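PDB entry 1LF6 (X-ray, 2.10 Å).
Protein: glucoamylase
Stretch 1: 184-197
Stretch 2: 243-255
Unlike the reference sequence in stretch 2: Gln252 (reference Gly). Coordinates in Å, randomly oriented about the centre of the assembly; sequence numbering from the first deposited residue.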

# COMPACT_ATOMS: atom_id res chain seq x y z
N ASP A 184 -9.98 -18.91 -15.12
CA ASP A 184 -10.76 -17.98 -15.92
C ASP A 184 -9.91 -17.50 -17.10
O ASP A 184 -9.29 -18.31 -17.78
N ASN A 185 -9.88 -16.20 -17.33
CA ASN A 185 -9.13 -15.63 -18.44
C ASN A 185 -7.68 -15.27 -18.11
O ASN A 185 -7.02 -14.60 -18.90
N VAL A 186 -7.18 -15.71 -16.96
CA VAL A 186 -5.81 -15.38 -16.59
C VAL A 186 -4.86 -16.57 -16.60
O VAL A 186 -5.07 -17.55 -15.89
N TYR A 187 -3.81 -16.47 -17.40
CA TYR A 187 -2.81 -17.53 -17.52
C TYR A 187 -1.42 -17.04 -17.15
O TYR A 187 -1.06 -15.89 -17.41
N THR A 188 -0.63 -17.92 -16.54
CA THR A 188 0.74 -17.59 -16.17
C THR A 188 1.65 -18.67 -16.74
O THR A 188 1.27 -19.85 -16.83
N ALA A 189 2.86 -18.27 -17.12
CA ALA A 189 3.84 -19.19 -17.67
C ALA A 189 5.17 -18.97 -16.96
O ALA A 189 5.72 -17.87 -16.98
N LEU A 190 5.67 -20.03 -16.33
CA LEU A 190 6.94 -19.96 -15.62
C LEU A 190 8.01 -20.63 -16.49
O LEU A 190 7.84 -21.77 -16.91
N SER A 191 9.10 -19.91 -16.76
CA SER A 191 10.17 -20.46 -17.59
C SER A 191 11.56 -20.20 -17.02
O SER A 191 11.74 -19.40 -16.11
N SER A 192 12.54 -20.91 -17.58
CA SER A 192 13.93 -20.78 -17.15
C SER A 192 14.81 -20.66 -18.40
O SER A 192 14.59 -21.35 -19.38
N ASN A 193 15.80 -19.76 -18.35
CA ASN A 193 16.68 -19.58 -19.49
C ASN A 193 17.53 -20.83 -19.72
O ASN A 193 18.00 -21.08 -20.83
N ILE A 194 17.70 -21.62 -18.67
CA ILE A 194 18.47 -22.86 -18.76
C ILE A 194 17.56 -24.06 -18.60
O ILE A 194 18.02 -25.20 -18.49
N GLY A 195 16.25 -23.82 -18.59
CA GLY A 195 15.29 -24.90 -18.45
C GLY A 195 15.25 -25.48 -17.05
O GLY A 195 15.82 -24.90 -16.12
N TRP A 196 14.58 -26.62 -16.89
CA TRP A 196 14.46 -27.26 -15.59
C TRP A 196 15.11 -28.64 -15.58
O TRP A 196 15.12 -29.34 -16.59
N LYS A 197 15.63 -29.04 -14.42
CA LYS A 197 16.25 -30.34 -14.27
C LYS A 197 15.13 -31.33 -13.96
O LYS A 197 15.33 -32.54 -13.96
N GLU A 243 24.12 -19.71 -11.97
CA GLU A 243 23.43 -18.44 -12.18
C GLU A 243 22.47 -18.60 -13.35
O GLU A 243 22.85 -19.07 -14.42
N PHE A 244 21.22 -18.19 -13.15
CA PHE A 244 20.19 -18.35 -14.18
C PHE A 244 19.12 -17.27 -14.12
O PHE A 244 19.09 -16.45 -13.21
N GLU A 245 18.22 -17.29 -15.10
CA GLU A 245 17.14 -16.32 -15.18
C GLU A 245 15.77 -16.98 -15.15
O GLU A 245 15.47 -17.85 -15.98
N ILE A 246 14.93 -16.57 -14.20
CA ILE A 246 13.58 -17.11 -14.09
C ILE A 246 12.61 -16.06 -14.61
O ILE A 246 12.68 -14.89 -14.21
N VAL A 247 11.72 -16.46 -15.50
CA VAL A 247 10.76 -15.53 -16.07
C VAL A 247 9.32 -16.00 -15.89
O VAL A 247 8.99 -17.16 -16.17
N LEU A 248 8.47 -15.10 -15.41
CA LEU A 248 7.05 -15.39 -15.20
C LEU A 248 6.26 -14.42 -16.07
O LEU A 248 6.30 -13.20 -15.86
N SER A 249 5.54 -14.97 -17.04
CA SER A 249 4.74 -14.14 -17.94
C SER A 249 3.25 -14.37 -17.75
O SER A 249 2.83 -15.39 -17.19
N PHE A 250 2.46 -13.41 -18.21
CA PHE A 250 1.01 -13.47 -18.09
C PHE A 250 0.34 -13.27 -19.44
O PHE A 250 0.90 -12.66 -20.35
N GLY A 251 -0.88 -13.79 -19.56
CA GLY A 251 -1.64 -13.67 -20.79
C GLY A 251 -3.08 -14.10 -20.59
O GLY A 251 -3.42 -14.64 -19.54
N GLN A 252 -3.92 -13.86 -21.59
CA GLN A 252 -5.33 -14.24 -21.51
C GLN A 252 -5.53 -15.60 -22.17
O GLN A 252 -6.66 -16.05 -22.40
N SER A 253 -4.42 -16.26 -22.49
CA SER A 253 -4.44 -17.56 -23.13
C SER A 253 -3.07 -18.22 -22.99
O SER A 253 -2.09 -17.56 -22.64
N ASP A 254 -3.01 -19.52 -23.26
CA ASP A 254 -1.76 -20.27 -23.18
C ASP A 254 -0.72 -19.73 -24.15
O ASP A 254 0.44 -19.54 -23.79
N SER A 255 -1.14 -19.48 -25.38
CA SER A 255 -0.25 -18.98 -26.41
C SER A 255 0.32 -17.61 -26.07
O SER A 255 1.51 -17.36 -26.26

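How does the contact begin, at the start of stretch 2? Water 1 bridges the edge, accepting from Asn193 ND2 (3.1 Å) and donating to Glu243 O (2.5 Å). Phe244, chi1 p, points its CA-to-CB bond toward stretch 1, but its ring leads away; Phe244 CB meets Ile194 CD1 at 3.6 Å. Where the strand of stretch 1 gives way to a turn, Asn193, also p, substitutes its side chain for a backbone carbonyl: Glu245 N donates to Asn193 OD1 at 2.7 Å, nearly straight, while Asn193 N donates to Glu245 O at 3.1 Å.

What fills the two faces as the strand runs from Ile246 to Gly251? Ile246 (m, m), on the face it shares with Leu248 and Phe250, reaches Leu190 CD2 through its CG2 at 3.6 Å, and its CD1 lies 3.6 Å from Trp196 CH2. On the other face, Val247 (t) has its CB 3.5 Å from Ser191 OG; that hydroxyl, held by a p rotamer, also gives a weak hydrogen bond to Val247 O at 3.4 Å. Leu248 (t, p) sets its CD1 4.0 Å from Thr188 CB. Ser249 (m), back on the face of Val247, pairs with the small Ala189. Phe250, chi1 m, brings CE1 within 3.6 Å of Thr188 CG2, whose own chi1 is p. Gly251 adds no side chain beside Tyr187. Ile246, Leu248 and Phe250, all buried, pack against side chains of stretch 1.

How does Tyr187 close the far end? Its m rotamer lays the ring along the chain after Gly251. Gln252, which differs from the reference sequence, extends t, t, with CG 3.9 Å from Asn185 CB, and its O is 3.3 Å from Tyr187 CE2. Ser253 CA sits over the ring face, 3.7 Å from the Tyr187 ring centroid, a CH-pi contact. Asp254 then approaches with OD2 3.5 Å from Tyr187 CD1.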

# COMPACT_ATOMS: atom_id res chain seq x y z
CB ASP A 184 -11.22 -16.78 -15.08
CG ASP A 184 -12.32 -17.14 -14.10
OD1 ASP A 184 -13.24 -17.89 -14.50
OD2 ASP A 184 -12.27 -16.69 -12.94
CB ASN A 185 -9.85 -14.39 -18.96
CG ASN A 185 -10.05 -13.35 -17.87
OD1 ASN A 185 -10.69 -13.62 -16.85
ND2 ASN A 185 -9.49 -12.16 -18.09
CB VAL A 186 -5.76 -14.72 -15.19
CG1 VAL A 186 -4.32 -14.37 -14.84
CG2 VAL A 186 -6.64 -13.48 -15.16
CB TYR A 187 -2.75 -18.06 -18.96
CG TYR A 187 -4.01 -18.74 -19.46
CD1 TYR A 187 -4.05 -20.12 -19.63
CD2 TYR A 187 -5.14 -17.99 -19.80
CE1 TYR A 187 -5.19 -20.75 -20.13
CE2 TYR A 187 -6.29 -18.61 -20.29
CZ TYR A 187 -6.31 -19.99 -20.45
OH TYR A 187 -7.44 -20.60 -20.93
CB THR A 188 0.94 -17.53 -14.64
OG1 THR A 188 0.86 -18.85 -14.09
CG2 THR A 188 -0.12 -16.64 -14.01
CB ALA A 189 3.99 -18.93 -19.17
CB LEU A 190 6.83 -20.71 -14.29
CG LEU A 190 7.80 -20.35 -13.16
CD1 LEU A 190 7.79 -21.47 -12.14
CD2 LEU A 190 9.20 -20.16 -13.68
CB SER A 191 10.09 -19.87 -19.01
OG SER A 191 10.29 -18.46 -18.99
CB SER A 192 14.35 -22.02 -16.35
OG SER A 192 15.69 -21.92 -15.91
CB ASN A 193 17.59 -18.35 -19.28
CG ASN A 193 18.63 -18.57 -18.20
OD1 ASN A 193 18.33 -19.07 -17.12
ND2 ASN A 193 19.87 -18.19 -18.50
CB ILE A 194 19.55 -22.94 -17.66
CG1 ILE A 194 18.90 -22.85 -16.28
CG2 ILE A 194 20.57 -21.84 -17.87
CD1 ILE A 194 19.85 -23.17 -15.14
CB TRP A 196 12.99 -27.41 -15.20
CG TRP A 196 12.16 -26.20 -15.47
CD1 TRP A 196 11.28 -26.03 -16.50
CD2 TRP A 196 12.14 -24.99 -14.72
NE1 TRP A 196 10.71 -24.78 -16.44
CE2 TRP A 196 11.22 -24.12 -15.35
CE3 TRP A 196 12.81 -24.54 -13.58
CZ2 TRP A 196 10.96 -22.83 -14.87
CZ3 TRP A 196 12.55 -23.26 -13.10
CH2 TRP A 196 11.63 -22.42 -13.75
CB LYS A 197 17.26 -30.32 -13.12
CG LYS A 197 17.99 -31.64 -12.92
CD LYS A 197 19.06 -31.53 -11.84
CE LYS A 197 19.84 -32.83 -11.72
NZ LYS A 197 20.94 -32.73 -10.72
CB GLU A 243 24.45 -17.34 -12.48
CG GLU A 243 23.85 -15.94 -12.59
CD GLU A 243 24.90 -14.85 -12.49
OE1 GLU A 243 24.53 -13.66 -12.58
OE2 GLU A 243 26.10 -15.18 -12.32
CB PHE A 244 19.54 -19.72 -14.00
CG PHE A 244 19.13 -20.00 -12.58
CD1 PHE A 244 20.08 -20.38 -11.64
CD2 PHE A 244 17.81 -19.83 -12.17
CE1 PHE A 244 19.73 -20.58 -10.31
CE2 PHE A 244 17.45 -20.03 -10.83
CZ PHE A 244 18.41 -20.41 -9.90
CB GLU A 245 17.27 -15.50 -16.47
CG GLU A 245 18.62 -14.85 -16.66
CD GLU A 245 18.73 -14.10 -17.98
OE1 GLU A 245 19.82 -13.54 -18.26
OE2 GLU A 245 17.74 -14.07 -18.74
CB ILE A 246 13.24 -17.47 -12.61
CG1 ILE A 246 14.14 -18.60 -12.13
CG2 ILE A 246 11.77 -17.89 -12.50
CD1 ILE A 246 14.03 -19.88 -12.95
CB VAL A 247 11.01 -15.31 -17.59
CG1 VAL A 247 9.98 -14.35 -18.16
CG2 VAL A 247 12.42 -14.77 -17.80
CB LEU A 248 6.67 -15.21 -13.74
CG LEU A 248 5.18 -15.38 -13.41
CD1 LEU A 248 4.74 -16.81 -13.66
CD2 LEU A 248 4.93 -14.98 -11.96
CB SER A 249 5.15 -14.42 -19.39
OG SER A 249 6.53 -14.14 -19.57
CB PHE A 250 0.53 -12.37 -17.13
CG PHE A 250 1.09 -12.50 -15.74
CD1 PHE A 250 0.34 -13.08 -14.72
CD2 PHE A 250 2.38 -12.06 -15.46
CE1 PHE A 250 0.86 -13.22 -13.44
CE2 PHE A 250 2.91 -12.20 -14.18
CZ PHE A 250 2.15 -12.77 -13.17
CB GLN A 252 -6.20 -13.19 -22.19
CG GLN A 252 -7.70 -13.42 -22.06
CD GLN A 252 -8.52 -12.42 -22.86
OE1 GLN A 252 -8.38 -12.33 -24.08
NE2 GLN A 252 -9.38 -11.67 -22.18
CB SER A 253 -4.79 -17.43 -24.62
OG SER A 253 -3.75 -16.80 -25.34
CB ASP A 254 -2.02 -21.74 -23.50
CG ASP A 254 -2.07 -22.60 -22.26
OD1 ASP A 254 -2.51 -23.77 -22.36
OD2 ASP A 254 -1.66 -22.11 -21.19
CB SER A 255 -0.97 -18.92 -27.76
OG SER A 255 -0.07 -18.58 -28.79
O HOH W 1 22.26 -18.00 -16.60